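Local atomic coordinates of type I polyketide synthase PikAII (Streptomyces venezuelae, PDB entry 3QP9), a protein that carries a C2-type ketoreductase domain of a modular polyketide synthase, a class that probably epimerizes the alpha-substituent of the growing chain without reducing its beta-ketone. Residues D33-L37 against S226-A230; E266-R270 against P468-T473. All coordinates share one frame; numbering follows the deposited sequence.

Interaction 1. Residues D33-L37 against S226-A230; sequences DWKRL and SGLLA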
ATOM      1  N   ASP A  33       0.394  13.371  -3.344  1.00 24.71           N
ATOM      2  CA  ASP A  33       1.431  14.285  -3.900  1.00 29.02           C
ATOM      3  C   ASP A  33       2.517  14.375  -2.825  1.00 26.27           C
ATOM      4  O   ASP A  33       2.266  14.019  -1.673  1.00 24.25           O
ATOM      5  CB  ASP A  33       0.832  15.676  -4.174  1.00 28.86           C
ATOM      6  CG  ASP A  33       1.338  16.246  -5.456  1.00 41.91           C
ATOM      7  OD1 ASP A  33       0.503  16.778  -6.242  1.00 49.45           O
ATOM      8  OD2 ASP A  33       2.571  16.103  -5.737  1.00 51.60           O
ATOM      9  N   TRP A  34       3.721  14.772  -3.203  1.00 24.85           N
ATOM     10  CA  TRP A  34       4.860  14.887  -2.284  1.00 26.56           C
ATOM     11  C   TRP A  34       5.301  16.319  -2.263  1.00 27.89           C
ATOM     12  O   TRP A  34       5.733  16.877  -3.327  1.00 28.89           O
ATOM     13  CB  TRP A  34       5.971  13.941  -2.806  1.00 26.47           C
ATOM     14  CG  TRP A  34       5.607  12.511  -2.504  1.00 24.69           C
ATOM     15  CD1 TRP A  34       4.903  11.666  -3.293  1.00 21.72           C
ATOM     16  CD2 TRP A  34       5.880  11.795  -1.265  1.00 24.62           C
ATOM     17  NE1 TRP A  34       4.705  10.440  -2.601  1.00 27.17           N
ATOM     18  CE2 TRP A  34       5.283  10.519  -1.371  1.00 28.25           C
ATOM     19  CE3 TRP A  34       6.528  12.157  -0.047  1.00 26.18           C
ATOM     20  CZ2 TRP A  34       5.359   9.537  -0.340  1.00 22.01           C
ATOM     21  CZ3 TRP A  34       6.570  11.222   1.001  1.00 25.39           C
ATOM     22  CH2 TRP A  34       6.019   9.892   0.819  1.00 23.96           C
ATOM     23  N   LYS A  35       5.084  16.997  -1.144  1.00 28.92           N
ATOM     24  CA  LYS A  35       5.299  18.449  -1.072  1.00 29.44           C
ATOM     25  C   LYS A  35       6.764  18.711  -0.676  1.00 30.01           C
ATOM     26  O   LYS A  35       7.214  18.301   0.381  1.00 27.55           O
ATOM     27  CB  LYS A  35       4.385  19.012   0.021  1.00 30.64           C
ATOM     28  CG  LYS A  35       4.636  20.414   0.429  1.00 34.70           C
ATOM     29  CD  LYS A  35       3.784  20.763   1.756  1.00 42.19           C
ATOM     30  CE  LYS A  35       3.272  22.236   1.724  1.00 46.40           C
ATOM     31  NZ  LYS A  35       3.380  22.788   3.130  1.00 45.49           N
ATOM     32  N   ARG A  36       7.494  19.434  -1.517  1.00 28.85           N
ATOM     33  CA  ARG A  36       8.877  19.837  -1.151  1.00 32.67           C
ATOM     34  C   ARG A  36       8.910  20.701   0.123  1.00 33.51           C
ATOM     35  O   ARG A  36       8.192  21.756   0.207  1.00 34.21           O
ATOM     36  CB  ARG A  36       9.464  20.624  -2.337  1.00 32.21           C
ATOM     37  CG  ARG A  36       9.532  19.723  -3.556  1.00 35.46           C
ATOM     38  CD  ARG A  36       9.709  20.554  -4.853  1.00 47.64           C
ATOM     39  NE  ARG A  36      10.944  20.175  -5.514  1.00 48.31           N
ATOM     40  CZ  ARG A  36      11.058  19.127  -6.321  1.00 52.65           C
ATOM     41  NH1 ARG A  36       9.991  18.332  -6.576  1.00 55.53           N
ATOM     42  NH2 ARG A  36      12.242  18.870  -6.861  1.00 51.12           N
ATOM     43  N   LEU A  37       9.725  20.336   1.113  1.00 34.57           N
ATOM     44  CA  LEU A  37       9.771  21.101   2.364  1.00 35.69           C
ATOM     45  C   LEU A  37      10.910  22.163   2.329  1.00 39.38           C
ATOM     46  O   LEU A  37      12.033  21.869   1.856  1.00 37.44           O
ATOM     47  CB  LEU A  37       9.979  20.160   3.556  1.00 34.73           C
ATOM     48  CG  LEU A  37       8.911  19.085   3.763  1.00 33.00           C
ATOM     49  CD1 LEU A  37       9.253  18.233   4.984  1.00 31.87           C
ATOM     50  CD2 LEU A  37       7.503  19.773   3.952  1.00 31.35           C
ATOM     51  N   SER A 226      17.053  16.279  -3.934  1.00 39.49           N
ATOM     52  CA  SER A 226      16.558  17.671  -3.793  1.00 39.67           C
ATOM     53  C   SER A 226      16.387  18.216  -2.389  1.00 39.48           C
ATOM     54  O   SER A 226      16.473  19.448  -2.208  1.00 40.68           O
ATOM     55  CB  SER A 226      15.277  17.887  -4.669  1.00 41.32           C
ATOM     56  OG  SER A 226      14.052  17.384  -4.106  1.00 42.63           O
ATOM     57  N   GLY A 227      16.169  17.336  -1.386  1.00 35.22           N
ATOM     58  CA  GLY A 227      15.860  17.763  -0.038  1.00 33.33           C
ATOM     59  C   GLY A 227      14.775  16.834   0.547  1.00 31.37           C
ATOM     60  O   GLY A 227      14.684  15.662   0.164  1.00 32.07           O
ATOM     61  N   LEU A 228      13.977  17.353   1.474  1.00 30.55           N
ATOM     62  CA  LEU A 228      12.866  16.576   2.066  1.00 27.96           C
ATOM     63  C   LEU A 228      11.530  16.851   1.373  1.00 26.56           C
ATOM     64  O   LEU A 228      11.252  18.037   0.943  1.00 28.22           O
ATOM     65  CB  LEU A 228      12.775  16.854   3.556  1.00 28.54           C
ATOM     66  CG  LEU A 228      13.995  16.648   4.426  1.00 29.69           C
ATOM     67  CD1 LEU A 228      13.760  17.234   5.796  1.00 31.96           C
ATOM     68  CD2 LEU A 228      14.314  15.128   4.502  1.00 29.53           C
ATOM     69  N   LEU A 229      10.748  15.787   1.192  1.00 26.03           N
ATOM     70  CA  LEU A 229       9.364  15.827   0.685  1.00 24.19           C
ATOM     71  C   LEU A 229       8.357  15.148   1.647  1.00 23.43           C
ATOM     72  O   LEU A 229       8.673  14.148   2.243  1.00 23.59           O
ATOM     73  CB  LEU A 229       9.232  15.149  -0.682  1.00 25.77           C
ATOM     74  CG  LEU A 229      10.049  15.835  -1.786  1.00 23.54           C
ATOM     75  CD1 LEU A 229      11.523  15.255  -1.801  1.00 28.65           C
ATOM     76  CD2 LEU A 229       9.459  15.763  -3.275  1.00 27.86           C
ATOM     77  N   ALA A 230       7.145  15.696   1.782  1.00 22.97           N
ATOM     78  CA  ALA A 230       6.192  15.175   2.701  1.00 21.11           C
ATOM     79  C   ALA A 230       4.901  14.803   1.989  1.00 22.72           C
ATOM     80  O   ALA A 230       4.425  15.487   1.042  1.00 26.12           O
ATOM     81  CB  ALA A 230       5.900  16.215   3.815  1.00 22.97           C
TER
HETATM   82  O   HOH W   1      14.335  20.036   2.220  1.00 38.64           O

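Interaction 2. Residues E266-R270 against P468-T473; sequences EAARR and PATALT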
ATOM      1  N   GLU A 266     -20.325  -6.720 -12.155  1.00 29.67           N
ATOM      2  CA  GLU A 266     -20.685  -5.420 -12.715  1.00 29.20           C
ATOM      3  C   GLU A 266     -19.682  -4.885 -13.676  1.00 28.19           C
ATOM      4  O   GLU A 266     -20.062  -4.292 -14.727  1.00 27.52           O
ATOM      5  CB  GLU A 266     -21.035  -4.362 -11.636  1.00 30.24           C
ATOM      6  CG  GLU A 266     -22.420  -4.678 -10.909  1.00 32.91           C
ATOM      7  CD  GLU A 266     -23.606  -4.713 -11.911  1.00 40.20           C
ATOM      8  OE1 GLU A 266     -23.634  -3.946 -12.897  1.00 34.71           O
ATOM      9  OE2 GLU A 266     -24.466  -5.595 -11.759  1.00 49.05           O
ATOM     10  N   ALA A 267     -18.387  -5.044 -13.344  1.00 27.78           N
ATOM     11  CA  ALA A 267     -17.318  -4.582 -14.272  1.00 28.04           C
ATOM     12  C   ALA A 267     -17.382  -5.279 -15.610  1.00 28.74           C
ATOM     13  O   ALA A 267     -17.270  -4.681 -16.691  1.00 27.04           O
ATOM     14  CB  ALA A 267     -15.968  -4.808 -13.628  1.00 27.10           C
ATOM     15  N   ALA A 268     -17.551  -6.582 -15.577  1.00 28.39           N
ATOM     16  CA  ALA A 268     -17.726  -7.333 -16.813  1.00 28.25           C
ATOM     17  C   ALA A 268     -19.017  -6.982 -17.557  1.00 27.02           C
ATOM     18  O   ALA A 268     -18.978  -6.862 -18.786  1.00 28.11           O
ATOM     19  CB  ALA A 268     -17.635  -8.884 -16.496  1.00 29.75           C
ATOM     20  N   ARG A 269     -20.132  -6.744 -16.848  1.00 27.95           N
ATOM     21  CA  ARG A 269     -21.359  -6.254 -17.494  1.00 29.87           C
ATOM     22  C   ARG A 269     -21.088  -4.923 -18.170  1.00 27.46           C
ATOM     23  O   ARG A 269     -21.504  -4.693 -19.299  1.00 27.06           O
ATOM     24  CB  ARG A 269     -22.553  -6.047 -16.556  1.00 29.95           C
ATOM     25  CG  ARG A 269     -23.002  -7.291 -15.843  1.00 31.25           C
ATOM     26  CD  ARG A 269     -24.241  -7.000 -14.991  1.00 28.54           C
ATOM     27  NE  ARG A 269     -24.764  -8.284 -14.602  1.00 38.25           N
ATOM     28  CZ  ARG A 269     -24.645  -8.845 -13.405  1.00 39.88           C
ATOM     29  NH1 ARG A 269     -25.186 -10.018 -13.257  1.00 43.11           N
ATOM     30  NH2 ARG A 269     -24.012  -8.239 -12.408  1.00 38.70           N
ATOM     31  N   ARG A 270     -20.389  -4.052 -17.463  1.00 28.60           N
ATOM     32  CA  ARG A 270     -20.069  -2.749 -18.044  1.00 28.97           C
ATOM     33  C   ARG A 270     -19.210  -2.883 -19.255  1.00 26.66           C
ATOM     34  O   ARG A 270     -19.400  -2.136 -20.249  1.00 26.91           O
ATOM     35  CB  ARG A 270     -19.421  -1.807 -17.006  1.00 29.00           C
ATOM     36  CG  ARG A 270     -18.939  -0.492 -17.515  1.00 32.33           C
ATOM     37  CD  ARG A 270     -20.090   0.404 -17.996  1.00 36.70           C
ATOM     38  NE  ARG A 270     -20.876   0.855 -16.856  1.00 36.94           N
ATOM     39  CZ  ARG A 270     -20.647   1.995 -16.175  1.00 30.93           C
ATOM     40  NH1 ARG A 270     -21.441   2.284 -15.161  1.00 34.95           N
ATOM     41  NH2 ARG A 270     -19.703   2.848 -16.545  1.00 28.74           N
ATOM     42  N   PRO A 468     -22.137   1.150  -7.635  1.00 33.49           N
ATOM     43  CA  PRO A 468     -21.318   0.350  -8.535  1.00 32.25           C
ATOM     44  C   PRO A 468     -21.247   1.015  -9.903  1.00 31.58           C
ATOM     45  O   PRO A 468     -20.154   1.185 -10.439  1.00 31.00           O
ATOM     46  CB  PRO A 468     -22.049  -1.012  -8.561  1.00 34.06           C
ATOM     47  CG  PRO A 468     -22.584  -1.108  -7.128  1.00 36.55           C
ATOM     48  CD  PRO A 468     -23.000   0.306  -6.765  1.00 34.13           C
ATOM     49  N   ALA A 469     -22.380   1.467 -10.401  1.00 30.09           N
ATOM     50  CA  ALA A 469     -22.432   2.162 -11.679  1.00 31.28           C
ATOM     51  C   ALA A 469     -21.548   3.422 -11.755  1.00 31.12           C
ATOM     52  O   ALA A 469     -20.835   3.646 -12.769  1.00 31.44           O
ATOM     53  CB  ALA A 469     -23.900   2.562 -11.966  1.00 32.22           C
ATOM     54  N   THR A 470     -21.724   4.311 -10.765  1.00 30.38           N
ATOM     55  CA  THR A 470     -20.916   5.500 -10.609  1.00 30.03           C
ATOM     56  C   THR A 470     -19.420   5.193 -10.447  1.00 29.85           C
ATOM     57  O   THR A 470     -18.604   5.826 -11.128  1.00 28.99           O
ATOM     58  CB  THR A 470     -21.421   6.329  -9.426  1.00 32.23           C
ATOM     59  OG1 THR A 470     -22.812   6.507  -9.645  1.00 31.90           O
ATOM     60  CG2 THR A 470     -20.766   7.690  -9.375  1.00 31.64           C
ATOM     61  N   ALA A 471     -19.096   4.209  -9.614  1.00 28.31           N
ATOM     62  CA  ALA A 471     -17.710   3.797  -9.385  1.00 29.10           C
ATOM     63  C   ALA A 471     -17.109   3.328 -10.711  1.00 28.51           C
ATOM     64  O   ALA A 471     -15.957   3.640 -11.042  1.00 28.56           O
ATOM     65  CB  ALA A 471     -17.628   2.668  -8.306  1.00 28.43           C
ATOM     66  N   LEU A 472     -17.862   2.549 -11.487  1.00 27.46           N
ATOM     67  CA  LEU A 472     -17.253   2.004 -12.703  1.00 26.26           C
ATOM     68  C   LEU A 472     -17.075   3.124 -13.710  1.00 26.06           C
ATOM     69  O   LEU A 472     -16.157   3.086 -14.485  1.00 25.38           O
ATOM     70  CB  LEU A 472     -18.050   0.834 -13.321  1.00 25.72           C
ATOM     71  CG  LEU A 472     -17.939  -0.444 -12.502  1.00 28.02           C
ATOM     72  CD1 LEU A 472     -19.052  -1.494 -12.839  1.00 30.27           C
ATOM     73  CD2 LEU A 472     -16.530  -1.040 -12.638  1.00 30.57           C
ATOM     74  N   THR A 473     -17.956   4.124 -13.717  1.00 24.84           N
ATOM     75  CA  THR A 473     -17.745   5.270 -14.603  1.00 26.67           C
ATOM     76  C   THR A 473     -16.480   6.026 -14.148  1.00 25.82           C
ATOM     77  O   THR A 473     -15.704   6.454 -14.967  1.00 24.25           O
ATOM     78  CB  THR A 473     -19.013   6.195 -14.627  1.00 27.43           C
ATOM     79  OG1 THR A 473     -20.102   5.433 -15.126  1.00 30.17           O
ATOM     80  CG2 THR A 473     -18.808   7.425 -15.570  1.00 30.22           C
TER

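Interaction 1. Residues D33-L37 against S226-A230
Lys35 and Ala230 form the hydrogen-bonded pair of this antiparallel contact: Lys35 N reaches Ala230 O at 2.7 Å, almost straight at 171°, and Ala230 N returns to Lys35 O. One pair further on, Arg36 faces Leu229 without backbone bonds, and then Leu37 N gives a third bond to Leu228 O at 2.8 Å. Leu37 O is tied to Leu228 N through a water that donates to the one and accepts from the other, so solvent carries the pairing on.

From CB, near Leu228 O, the Leu37 side chain runs with CG anti to the carbonyl carbon (chi1 -60°), close to both that oxygen and Ala230 CB; this carries both methyls to Ala230 CB, CD2 at 3.9 Å, and CD1 also meets Leu228 CB at 4.0 Å. Trp34 brings CB against Leu229 CD2, and its ring presents an edge to Leu229 O, with CE3 3.7 Å away. Arg36 runs alongside Leu229, its CG 4.0 Å from Leu229 CD2, and its guanidinium has Ser226 OG over one face.

Backbone bonds thus fix the register, while small apolar contacts close the join between the first strand, 29-36, and the hairpin of 220-224 and 227-235.

Interaction 2. Residues E266-R270 against P468-T473
Arg270 reaches from helix 262-274, in the KR domain, and spends two nitrogens on the first two turns of helix 468-481. NH1 donates to Ala469 O at 2.8 Å, a bent bond of 138° with the oxygen tilted out of the guanidinium plane; NH2 donates to Thr473 OG1 at 3.0 Å, straighter and close to that plane. Ala469 O is the helical acceptor for Thr473 N, so the arginine is its second donor. With CG anti to the backbone N (chi1 175°), the chain folds at chi2 and chi3, which turns the guanidinium across the neighbouring helix. Leu472 CB lies 4.0 Å above the centre of one face of the Arg270 guanidinium.

Further along Leu472, CD1 lies against Glu266 CB and the 266 carbonyl, whose oxygen bonds to Arg270 N, and CD2 meets Ala267 CB at 3.9 Å. Glu266 leaves its carboxylate to its own helix, where OE2 forms a salt bridge with Arg269 NH2, the hydrogen bond itself being weak; Arg269 NE pairs with Glu309.

Across segment axes 10.5 Å apart at 63°, Leu472 adds apolar contacts to two hydrogen bonds that fix the Arg270 guanidinium by its edge, probably leaving it little freedom to rotate.

Interaction 1 closes along the chain before interaction 2 opens; their centres are 36 Å apart, and about 21 Å separates the nearest atoms. Interaction 1 brings the first strand, 29-36, beside strand 227-235, with the chain between them making the strands and helices of the N-terminal half. Interaction 2 lies in the second half, which corresponds to the subdomain called catalytic in ketoreductases: helix 262-274 falls within the KR domain range, and helix 468-481 leads into strand 485-488. That last strand neighbours 29-36 on its other side, so the first strand stands between the two halves. This agrees with the textbook ketoreductase design, a structural and a catalytic subdomain, both Rossmann-like, joined through the chain's opening strand.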